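Side-chain contacts in 5,10-methylenetetrahydromethanopterin reductase (Methanopyrus kandleri, PDB 1EZW), which catalyses the reversible, coenzyme F420-dependent reduction of methylene-tetrahydromethanopterin to methyl-tetrahydromethanopterin, a step of methanogenesis from carbon dioxide: residues Pro63-Pro68 with Ala227-Phe232; Thr129-Val134 with Pro180-Thr185; Val205-Ile210 with Arg219-Ile224; Phe251-Ser256 with Glu296-Ala301. One frame throughout, in Å; residues are numbered along the deposited sequence.

Contact 1: Pro63-Pro68 with Ala227-Phe232; sequences PGITNP and AAYTCF
G64 and Y229 form the closest backbone approach, yet their CA atoms are 9.5 Å apart, so it is the tyrosine side chain that bridges the gap. The setting is the interior of a (beta/alpha)8, or TIM, barrel: residues 63-68 run out of strand 60-63, and Y229 ends strand 225-229, which lies four strands away round the barrel. Y229 points toward the other segment, and its chi1 of -105° departs from a staggered value, swinging the ring until its hydroxyl end meets the G64 backbone. There OH lies 3.2 Å from G64 CA, an approach that glycine, with only hydrogens on CA, permits. The carbonyl oxygen of G64 lies at the ring edge, near the ring plane, 3.8 Å from Y229 CE2.

The peptide bond from G64 to I65 is cis although no proline follows. A non-prolyl cis peptide at this point is known from relatives in the luciferase-like family, where it shapes the flavin or F420 site, and this one is consistent with the same role. I65 adds a looser touch, its CG2 branch 4.4 Å from Y229 OH. Around the pair, W35 meets the Y229 ring edge-to-face, L194 packs against both I65 and Y229, and T66 OG1 is hydrogen-bonded to D38 OD2. A tyrosine suits the spot by its length and flatness more than by its polarity, because the buried OH has no hydrogen-bonding partner in the model, and G64 O stays 3.6 Å from it.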
# COMPACT_ATOMS: atom_id res chain seq x y z
N PRO A 63 -10.89 -11.38 10.62
CA PRO A 63 -10.49 -12.74 10.91
C PRO A 63 -11.71 -13.66 10.88
O PRO A 63 -12.74 -13.31 11.45
CB PRO A 63 -9.85 -12.62 12.30
CG PRO A 63 -10.59 -11.49 12.93
CD PRO A 63 -10.73 -10.49 11.79
N GLY A 64 -11.57 -14.81 10.22
CA GLY A 64 -12.67 -15.78 10.14
C GLY A 64 -12.07 -17.16 10.23
O GLY A 64 -11.85 -17.82 9.19
N ILE A 65 -11.84 -17.68 11.43
CA ILE A 65 -12.20 -17.02 12.69
C ILE A 65 -11.05 -17.04 13.67
O ILE A 65 -10.17 -17.88 13.59
CB ILE A 65 -13.34 -17.75 13.38
CG1 ILE A 65 -13.00 -19.23 13.45
CG2 ILE A 65 -14.64 -17.56 12.61
CD1 ILE A 65 -14.06 -20.08 14.24
N THR A 66 -11.06 -16.09 14.60
CA THR A 66 -9.99 -16.10 15.57
C THR A 66 -10.54 -16.72 16.84
O THR A 66 -11.57 -17.36 16.78
CB THR A 66 -9.37 -14.70 15.75
OG1 THR A 66 -8.26 -14.82 16.67
CG2 THR A 66 -10.38 -13.67 16.25
N ASN A 67 -9.85 -16.58 17.97
CA ASN A 67 -10.33 -17.27 19.19
C ASN A 67 -9.93 -16.50 20.44
O ASN A 67 -9.11 -15.59 20.39
CB ASN A 67 -9.75 -18.71 19.24
CG ASN A 67 -8.23 -18.72 19.24
OD1 ASN A 67 -7.57 -18.86 18.19
ND2 ASN A 67 -7.65 -18.53 20.42
N PRO A 68 -10.49 -16.87 21.59
CA PRO A 68 -10.16 -16.17 22.86
C PRO A 68 -8.84 -16.52 23.52
O PRO A 68 -8.45 -15.84 24.47
CB PRO A 68 -11.28 -16.64 23.81
CG PRO A 68 -12.36 -17.20 22.87
CD PRO A 68 -11.57 -17.86 21.78
N ALA A 227 -24.33 -17.12 8.07
CA ALA A 227 -23.32 -17.31 7.03
C ALA A 227 -22.87 -18.73 6.89
O ALA A 227 -22.44 -19.37 7.86
CB ALA A 227 -22.11 -16.42 7.33
N ALA A 228 -23.00 -19.26 5.67
CA ALA A 228 -22.56 -20.61 5.43
C ALA A 228 -21.11 -20.60 4.97
O ALA A 228 -20.81 -20.05 3.92
CB ALA A 228 -23.43 -21.25 4.31
N TYR A 229 -20.21 -21.17 5.77
CA TYR A 229 -18.80 -21.26 5.41
C TYR A 229 -18.75 -22.57 4.61
O TYR A 229 -18.66 -23.66 5.18
CB TYR A 229 -17.95 -21.35 6.70
CG TYR A 229 -17.19 -20.08 7.08
CD1 TYR A 229 -17.63 -18.81 6.68
CD2 TYR A 229 -16.06 -20.16 7.89
CE1 TYR A 229 -16.95 -17.64 7.10
CE2 TYR A 229 -15.39 -19.01 8.31
CZ TYR A 229 -15.83 -17.76 7.91
OH TYR A 229 -15.16 -16.64 8.38
N THR A 230 -18.79 -22.45 3.28
CA THR A 230 -18.84 -23.61 2.40
C THR A 230 -17.57 -24.13 1.76
O THR A 230 -16.53 -23.45 1.75
CB THR A 230 -19.80 -23.34 1.21
OG1 THR A 230 -19.15 -22.46 0.26
CG2 THR A 230 -21.09 -22.65 1.70
N CYS A 231 -17.65 -25.37 1.29
CA CYS A 231 -16.61 -25.97 0.46
C CYS A 231 -17.28 -25.60 -0.88
O CYS A 231 -18.41 -26.05 -1.16
CB CYS A 231 -16.54 -27.47 0.63
SG CYS A 231 -15.58 -28.23 -0.66
N PHE A 232 -16.62 -24.81 -1.72
CA PHE A 232 -17.29 -24.32 -2.91
C PHE A 232 -16.44 -24.56 -4.14
O PHE A 232 -15.22 -24.36 -4.09
CB PHE A 232 -17.50 -22.81 -2.71
CG PHE A 232 -18.41 -22.15 -3.68
CD1 PHE A 232 -19.72 -21.85 -3.33
CD2 PHE A 232 -17.93 -21.72 -4.91
CE1 PHE A 232 -20.54 -21.11 -4.18
CE2 PHE A 232 -18.74 -20.98 -5.78
CZ PHE A 232 -20.03 -20.67 -5.42

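Contact 2: Thr129-Val134 with Pro180-Thr185; sequences TAIREV and PIMLKT
R132 and T185 meet with the threonine methyl over one face of the guanidinium group: T185 CG2 sits 3.7 Å above its plane, displaced toward the rim, and 4.0 Å from R132 NE. The arginine chain is extended from CG to NE, which carries the flat group across to the other helix. A water completes the pair at the guanidinium edge, in its plane. It accepts from R132 NE at 2.9 Å and donates to T185 OG1 at 2.7 Å, so the two branches of one threonine serve the arginine differently, the methyl by packing and the hydroxyl through water.

Beside this polar link lies an apolar one. I131 CD1 touches M182 CE at 3.9 Å and the neighbouring SD at 4.0 Å; a bend at chi2 (-64°) turns the flexible methionine chain toward the isoleucine, although its CB does not start in that direction.

The second shell fixes these groups. T185 OG1 donates to I181 O one turn back, at 2.8 Å, while T185 N reaches the same oxygen from the opposite face of the carbonyl plane. The hydroxyl thus both gives and receives, and its rotation is well determined. R132 has its strongest partner in E188, about one turn beyond T185 on the same helix, through a salt bridge from NH2. Inward, I131 and T185 both rest on M175 of strand 173-176.

Two outer helices, 127-142 and 180-189, flanking in sequence the barrel strand beneath them, make this a helix-helix contact of the outer layer of a TIM barrel.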
# COMPACT_ATOMS: atom_id res chain seq x y z
N THR A 129 -18.74 -19.33 27.26
CA THR A 129 -18.58 -18.27 28.25
C THR A 129 -17.33 -17.46 27.89
O THR A 129 -17.39 -16.24 27.92
CB THR A 129 -18.49 -18.84 29.66
OG1 THR A 129 -19.79 -19.34 30.00
CG2 THR A 129 -18.07 -17.77 30.65
N ALA A 130 -16.23 -18.12 27.54
CA ALA A 130 -15.02 -17.39 27.14
C ALA A 130 -15.34 -16.44 25.96
O ALA A 130 -14.90 -15.29 25.96
CB ALA A 130 -13.88 -18.36 26.76
N ILE A 131 -16.12 -16.90 24.99
CA ILE A 131 -16.48 -16.06 23.85
C ILE A 131 -17.35 -14.88 24.29
O ILE A 131 -17.18 -13.77 23.83
CB ILE A 131 -17.17 -16.90 22.74
CG1 ILE A 131 -16.13 -17.85 22.11
CG2 ILE A 131 -17.79 -15.93 21.65
CD1 ILE A 131 -16.69 -18.84 21.09
N ARG A 132 -18.30 -15.10 25.21
CA ARG A 132 -19.09 -13.98 25.69
C ARG A 132 -18.18 -12.93 26.34
O ARG A 132 -18.41 -11.73 26.18
CB ARG A 132 -20.09 -14.46 26.77
CG ARG A 132 -21.22 -15.30 26.26
CD ARG A 132 -22.01 -15.81 27.49
NE ARG A 132 -23.16 -16.62 27.10
CZ ARG A 132 -24.35 -16.13 26.75
NH1 ARG A 132 -25.32 -16.97 26.41
NH2 ARG A 132 -24.57 -14.82 26.75
N GLU A 133 -17.20 -13.38 27.11
CA GLU A 133 -16.31 -12.46 27.82
C GLU A 133 -15.41 -11.71 26.85
O GLU A 133 -15.24 -10.51 26.99
CB GLU A 133 -15.46 -13.19 28.86
CG GLU A 133 -16.38 -13.79 29.98
CD GLU A 133 -15.63 -14.33 31.15
OE1 GLU A 133 -16.31 -14.91 32.05
OE2 GLU A 133 -14.39 -14.21 31.23
N VAL A 134 -14.87 -12.43 25.88
CA VAL A 134 -14.01 -11.73 24.90
C VAL A 134 -14.86 -10.69 24.19
O VAL A 134 -14.38 -9.59 23.90
CB VAL A 134 -13.40 -12.68 23.84
CG1 VAL A 134 -12.57 -11.84 22.84
CG2 VAL A 134 -12.51 -13.67 24.48
N PRO A 180 -25.22 -27.11 19.42
CA PRO A 180 -26.36 -26.39 19.99
C PRO A 180 -26.04 -25.26 20.94
O PRO A 180 -26.69 -24.22 20.90
CB PRO A 180 -27.15 -27.52 20.67
CG PRO A 180 -26.03 -28.49 21.09
CD PRO A 180 -25.29 -28.54 19.75
N ILE A 181 -25.03 -25.44 21.80
CA ILE A 181 -24.70 -24.39 22.75
C ILE A 181 -24.13 -23.16 22.03
O ILE A 181 -24.53 -22.03 22.31
CB ILE A 181 -23.66 -24.88 23.79
CG1 ILE A 181 -24.21 -26.10 24.53
CG2 ILE A 181 -23.37 -23.75 24.80
CD1 ILE A 181 -23.14 -26.79 25.37
N MET A 182 -23.20 -23.38 21.12
CA MET A 182 -22.64 -22.24 20.40
C MET A 182 -23.66 -21.57 19.50
O MET A 182 -23.68 -20.35 19.36
CB MET A 182 -21.42 -22.69 19.58
CG MET A 182 -20.24 -23.00 20.44
SD MET A 182 -19.64 -21.51 21.32
CE MET A 182 -18.37 -22.20 22.16
N LEU A 183 -24.52 -22.36 18.86
CA LEU A 183 -25.54 -21.78 17.99
C LEU A 183 -26.50 -20.92 18.78
O LEU A 183 -26.88 -19.85 18.35
CB LEU A 183 -26.33 -22.88 17.26
CG LEU A 183 -25.59 -23.63 16.13
CD1 LEU A 183 -26.40 -24.89 15.75
CD2 LEU A 183 -25.45 -22.70 14.89
N LYS A 184 -26.92 -21.41 19.95
CA LYS A 184 -27.84 -20.63 20.76
C LYS A 184 -27.16 -19.33 21.28
O LYS A 184 -27.75 -18.25 21.26
CB LYS A 184 -28.32 -21.51 21.92
CG LYS A 184 -29.51 -20.96 22.62
CD LYS A 184 -29.99 -21.97 23.69
CE LYS A 184 -31.25 -21.46 24.37
NZ LYS A 184 -30.99 -20.09 24.88
N THR A 185 -25.92 -19.46 21.71
CA THR A 185 -25.18 -18.29 22.20
C THR A 185 -25.03 -17.23 21.09
O THR A 185 -25.16 -16.04 21.32
CB THR A 185 -23.77 -18.72 22.68
OG1 THR A 185 -23.93 -19.70 23.73
CG2 THR A 185 -22.96 -17.50 23.22
O HOH W 1 -23.66 -19.44 26.42

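Contact 3: Val205-Ile210 with Arg219-Ile224; sequences VAVPKI and RSLDEI
L221 reaches from the loop toward V207 and I210 on helix 200-216, with the CA atoms of I210 and L221 7.7 Å apart. Its CB already heads for the helix, and CG continues that way, trans to the backbone N (chi1 -177°), so that the fork at CG opens over two helix residues one turn apart. The CD2 branch takes the earlier one, meeting V207 CG1 at 3.6 Å; CD1 takes the later one, 4.0 Å from I210 CG2. In both cases the side chains cross at about a right angle. The branched leucine tip is well matched to the beta-branched V207 and I210, whose methyls stand close to the helix backbone.

I210 CG2 also has I224 CD1 4.0 Å away, and thus meets L221 and I224 together, the latter just before strand 225-229. Both isoleucines touch V193 of strand 192-196, while L183 of helix 180-189 packs on I210.

Part of the loop's polarity is met within it: E223 OE2 accepts from S220 N at 3.0 Å, and R219 NE forms a salt bridge with E223 OE1, in which the hydrogen bond is weak. R219 NH1 also bonds to A190 O. What joins helix to loop is therefore methyl-to-methyl dispersion and exclusion of water, and shape decides the fit.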
# COMPACT_ATOMS: atom_id res chain seq x y z
N VAL A 205 -31.31 -27.71 10.75
CA VAL A 205 -31.01 -28.09 12.11
C VAL A 205 -30.46 -26.88 12.88
O VAL A 205 -30.90 -26.56 13.98
CB VAL A 205 -29.93 -29.20 12.14
CG1 VAL A 205 -29.35 -29.35 13.55
CG2 VAL A 205 -30.54 -30.53 11.65
N ALA A 206 -29.53 -26.16 12.26
CA ALA A 206 -28.91 -25.04 12.95
C ALA A 206 -29.73 -23.79 13.16
O ALA A 206 -29.64 -23.18 14.25
CB ALA A 206 -27.57 -24.66 12.24
N VAL A 207 -30.50 -23.37 12.16
CA VAL A 207 -31.24 -22.13 12.27
C VAL A 207 -32.23 -22.06 13.42
O VAL A 207 -32.31 -21.03 14.09
CB VAL A 207 -31.87 -21.72 10.90
CG1 VAL A 207 -32.73 -20.50 11.02
CG2 VAL A 207 -30.71 -21.40 9.92
N PRO A 208 -33.03 -23.12 13.65
CA PRO A 208 -33.96 -23.06 14.78
C PRO A 208 -33.24 -22.81 16.12
O PRO A 208 -33.78 -22.16 17.02
CB PRO A 208 -34.65 -24.43 14.73
CG PRO A 208 -34.69 -24.69 13.24
CD PRO A 208 -33.23 -24.36 12.89
N LYS A 209 -32.03 -23.33 16.27
CA LYS A 209 -31.29 -23.12 17.50
C LYS A 209 -30.75 -21.70 17.61
O LYS A 209 -30.71 -21.13 18.70
CB LYS A 209 -30.20 -24.17 17.66
CG LYS A 209 -30.73 -25.40 18.38
CD LYS A 209 -31.17 -25.01 19.81
CE LYS A 209 -31.67 -26.21 20.64
NZ LYS A 209 -32.88 -26.83 20.04
N ILE A 210 -30.33 -21.13 16.48
CA ILE A 210 -29.89 -19.75 16.47
C ILE A 210 -31.14 -18.92 16.84
O ILE A 210 -31.09 -18.00 17.66
CB ILE A 210 -29.39 -19.32 15.04
CG1 ILE A 210 -28.12 -20.14 14.72
CG2 ILE A 210 -29.24 -17.79 14.97
CD1 ILE A 210 -27.68 -20.01 13.23
N ARG A 219 -34.57 -10.71 20.27
CA ARG A 219 -34.18 -10.38 18.90
C ARG A 219 -34.94 -11.21 17.89
O ARG A 219 -35.39 -12.31 18.19
CB ARG A 219 -32.67 -10.66 18.71
CG ARG A 219 -31.78 -9.98 19.72
CD ARG A 219 -30.34 -10.48 19.61
NE ARG A 219 -29.69 -9.88 18.45
CZ ARG A 219 -28.60 -10.39 17.87
NH1 ARG A 219 -28.07 -9.76 16.81
NH2 ARG A 219 -28.09 -11.53 18.30
N SER A 220 -35.06 -10.68 16.69
CA SER A 220 -35.71 -11.37 15.61
C SER A 220 -34.60 -12.10 14.87
O SER A 220 -33.45 -11.66 14.88
CB SER A 220 -36.38 -10.37 14.68
OG SER A 220 -36.70 -10.97 13.43
N LEU A 221 -34.93 -13.23 14.27
CA LEU A 221 -33.94 -13.97 13.50
C LEU A 221 -33.40 -13.11 12.35
O LEU A 221 -32.28 -13.32 11.92
CB LEU A 221 -34.57 -15.27 12.95
CG LEU A 221 -33.73 -16.28 12.15
CD1 LEU A 221 -32.52 -16.74 12.97
CD2 LEU A 221 -34.58 -17.49 11.80
N ASP A 222 -34.18 -12.14 11.87
CA ASP A 222 -33.69 -11.33 10.76
C ASP A 222 -32.58 -10.34 11.11
O ASP A 222 -32.03 -9.69 10.23
CB ASP A 222 -34.83 -10.59 10.06
CG ASP A 222 -35.61 -9.70 10.99
OD1 ASP A 222 -34.98 -8.84 11.65
OD2 ASP A 222 -36.85 -9.84 11.06
N GLU A 223 -32.25 -10.23 12.39
CA GLU A 223 -31.17 -9.37 12.86
C GLU A 223 -29.85 -10.11 12.75
O GLU A 223 -28.78 -9.54 12.96
CB GLU A 223 -31.35 -9.04 14.34
CG GLU A 223 -32.52 -8.15 14.66
CD GLU A 223 -32.67 -7.93 16.15
OE1 GLU A 223 -31.64 -7.70 16.84
OE2 GLU A 223 -33.82 -7.97 16.63
N ILE A 224 -29.93 -11.40 12.45
CA ILE A 224 -28.74 -12.23 12.40
C ILE A 224 -28.38 -12.70 11.00
O ILE A 224 -29.20 -13.23 10.26
CB ILE A 224 -28.94 -13.44 13.34
CG1 ILE A 224 -29.26 -12.89 14.75
CG2 ILE A 224 -27.68 -14.32 13.37
CD1 ILE A 224 -29.66 -13.90 15.73

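Contact 4: Phe251-Ser256 with Glu296-Ala301; sequences FIVMGS and EAFSIA
F298 lays its ring obliquely against the last turn of helix 238-254 and the residue S256 just beyond it, meeting I252, V253 and S256. The CG2 methyl of I252 meets the root of the ring, 3.7 Å from F298 CG, and is nearly as close to CB and CD2. V253 takes the next part: its CG2 branch lies beside the backbone N, trans to the carbonyl carbon, and stands 3.9 Å from F298 CD1, the two side chains crossing at about a right angle. At the far end S256 OG is 4.1 Å from both CE2 and CZ. A large flat side chain suits this place because it can touch beta-branched methyls and a small serine along its length.

I252 uses its other branch as well, CD1 reaching to 3.6 Å from F298 O, so it touches both ring and backbone. The serine hydroxyl is not spent on the ring; it donates to I252 O at 2.6 Å, from above the carbonyl plane (45° out of it). That bond turns the hydroxyl back to the last turn of the helix and ties down the chain where it leaves the helix.

One face of the F298 ring is covered by its own neighbour, A297 CB, 3.8 Å above the centre, and H264 meets the ring edge-to-face. V260 of helix 258-263 also touches it. The contact belongs to the part of the chain that comes, in sequence, between barrel strands 225-229 and 321-324: F298 comes from helix 292-298, and after S299 the chain enters strand 300-302, which pairs in parallel with strand 232-234, I300 bonding through its backbone to C231 and S233.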
# COMPACT_ATOMS: atom_id res chain seq x y z
N PHE A 251 -11.47 -34.57 3.51
CA PHE A 251 -11.15 -34.12 4.87
C PHE A 251 -12.40 -33.80 5.66
O PHE A 251 -12.44 -33.98 6.88
CB PHE A 251 -10.24 -32.89 4.86
CG PHE A 251 -8.77 -33.22 4.84
CD1 PHE A 251 -8.15 -33.68 3.67
CD2 PHE A 251 -8.01 -33.10 6.00
CE1 PHE A 251 -6.80 -34.01 3.67
CE2 PHE A 251 -6.66 -33.43 6.01
CZ PHE A 251 -6.05 -33.89 4.84
N ILE A 252 -13.42 -33.27 4.99
CA ILE A 252 -14.65 -32.94 5.69
C ILE A 252 -15.31 -34.25 6.16
O ILE A 252 -15.75 -34.34 7.31
CB ILE A 252 -15.63 -32.17 4.77
CG1 ILE A 252 -14.98 -30.84 4.35
CG2 ILE A 252 -16.97 -31.97 5.48
CD1 ILE A 252 -15.82 -29.99 3.41
N VAL A 253 -15.37 -35.24 5.28
CA VAL A 253 -15.96 -36.52 5.61
C VAL A 253 -15.24 -37.09 6.82
O VAL A 253 -15.87 -37.56 7.76
CB VAL A 253 -15.84 -37.54 4.45
CG1 VAL A 253 -16.30 -38.92 4.91
CG2 VAL A 253 -16.68 -37.09 3.27
N MET A 254 -13.92 -37.02 6.80
CA MET A 254 -13.13 -37.53 7.91
C MET A 254 -13.45 -36.90 9.26
O MET A 254 -13.57 -37.62 10.26
CB MET A 254 -11.64 -37.34 7.66
CG MET A 254 -10.79 -37.79 8.83
SD MET A 254 -9.09 -37.29 8.63
CE MET A 254 -9.29 -35.49 8.65
N GLY A 255 -13.58 -35.58 9.29
CA GLY A 255 -13.86 -34.88 10.53
C GLY A 255 -15.32 -34.66 10.90
O GLY A 255 -15.61 -33.89 11.80
N SER A 256 -16.24 -35.35 10.23
CA SER A 256 -17.65 -35.16 10.53
C SER A 256 -18.17 -36.13 11.58
O SER A 256 -17.97 -37.35 11.47
CB SER A 256 -18.50 -35.33 9.27
OG SER A 256 -18.14 -34.40 8.26
N GLU A 296 -22.45 -33.91 -2.58
CA GLU A 296 -23.72 -33.19 -2.44
C GLU A 296 -23.91 -32.74 -0.98
O GLU A 296 -24.47 -31.68 -0.70
CB GLU A 296 -24.87 -34.12 -2.86
CG GLU A 296 -26.28 -33.54 -2.87
CD GLU A 296 -26.82 -33.19 -1.50
OE1 GLU A 296 -26.47 -33.85 -0.50
OE2 GLU A 296 -27.63 -32.25 -1.44
N ALA A 297 -23.45 -33.55 -0.05
CA ALA A 297 -23.63 -33.20 1.33
C ALA A 297 -22.68 -32.11 1.84
O ALA A 297 -23.09 -31.24 2.61
CB ALA A 297 -23.44 -34.44 2.19
N PHE A 298 -21.44 -32.17 1.37
CA PHE A 298 -20.43 -31.29 1.93
C PHE A 298 -19.81 -30.21 1.07
O PHE A 298 -18.78 -29.66 1.45
CB PHE A 298 -19.33 -32.17 2.54
CG PHE A 298 -19.87 -33.19 3.54
CD1 PHE A 298 -19.71 -34.56 3.32
CD2 PHE A 298 -20.56 -32.76 4.67
CE1 PHE A 298 -20.25 -35.49 4.23
CE2 PHE A 298 -21.10 -33.68 5.58
CZ PHE A 298 -20.94 -35.05 5.35
N SER A 299 -20.44 -29.88 -0.04
CA SER A 299 -19.90 -28.83 -0.90
C SER A 299 -21.01 -28.31 -1.78
O SER A 299 -22.11 -28.92 -1.87
CB SER A 299 -18.78 -29.37 -1.82
OG SER A 299 -19.31 -30.10 -2.93
N ILE A 300 -20.75 -27.16 -2.39
CA ILE A 300 -21.63 -26.57 -3.38
C ILE A 300 -20.71 -26.62 -4.58
O ILE A 300 -19.75 -25.84 -4.69
CB ILE A 300 -22.00 -25.12 -3.06
CG1 ILE A 300 -22.90 -25.05 -1.83
CG2 ILE A 300 -22.75 -24.49 -4.23
CD1 ILE A 300 -23.21 -23.62 -1.46
N ALA A 301 -20.97 -27.55 -5.49
CA ALA A 301 -20.11 -27.71 -6.65
C ALA A 301 -20.82 -27.91 -7.99
O ALA A 301 -21.86 -28.57 -8.07
CB ALA A 301 -19.13 -28.87 -6.41

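Overall arrangement
Contact 1 lies buried at the centre of the chain, inside the barrel, whereas the other three are about 15 to 17 Å from that centre; contact 3 is buried too, contacts 2 and 4 only partly. Contacts 2 and 3 adjoin through L183 on A206; separately, P68 of contact 1 packs on V134 and I131 of contact 2. Residues 219-224 of contact 3 lead directly into strand 225-229 of contact 1. Contact 4 joins contact 1 through C231, whose O probably accepts from I300 N and whose CB packs on I252. Chemistry follows place: backbone-to-tyrosine approach in contact 1, water-bridged arginine in 2, methyl packing in 3, aromatic ring against methyls in 4.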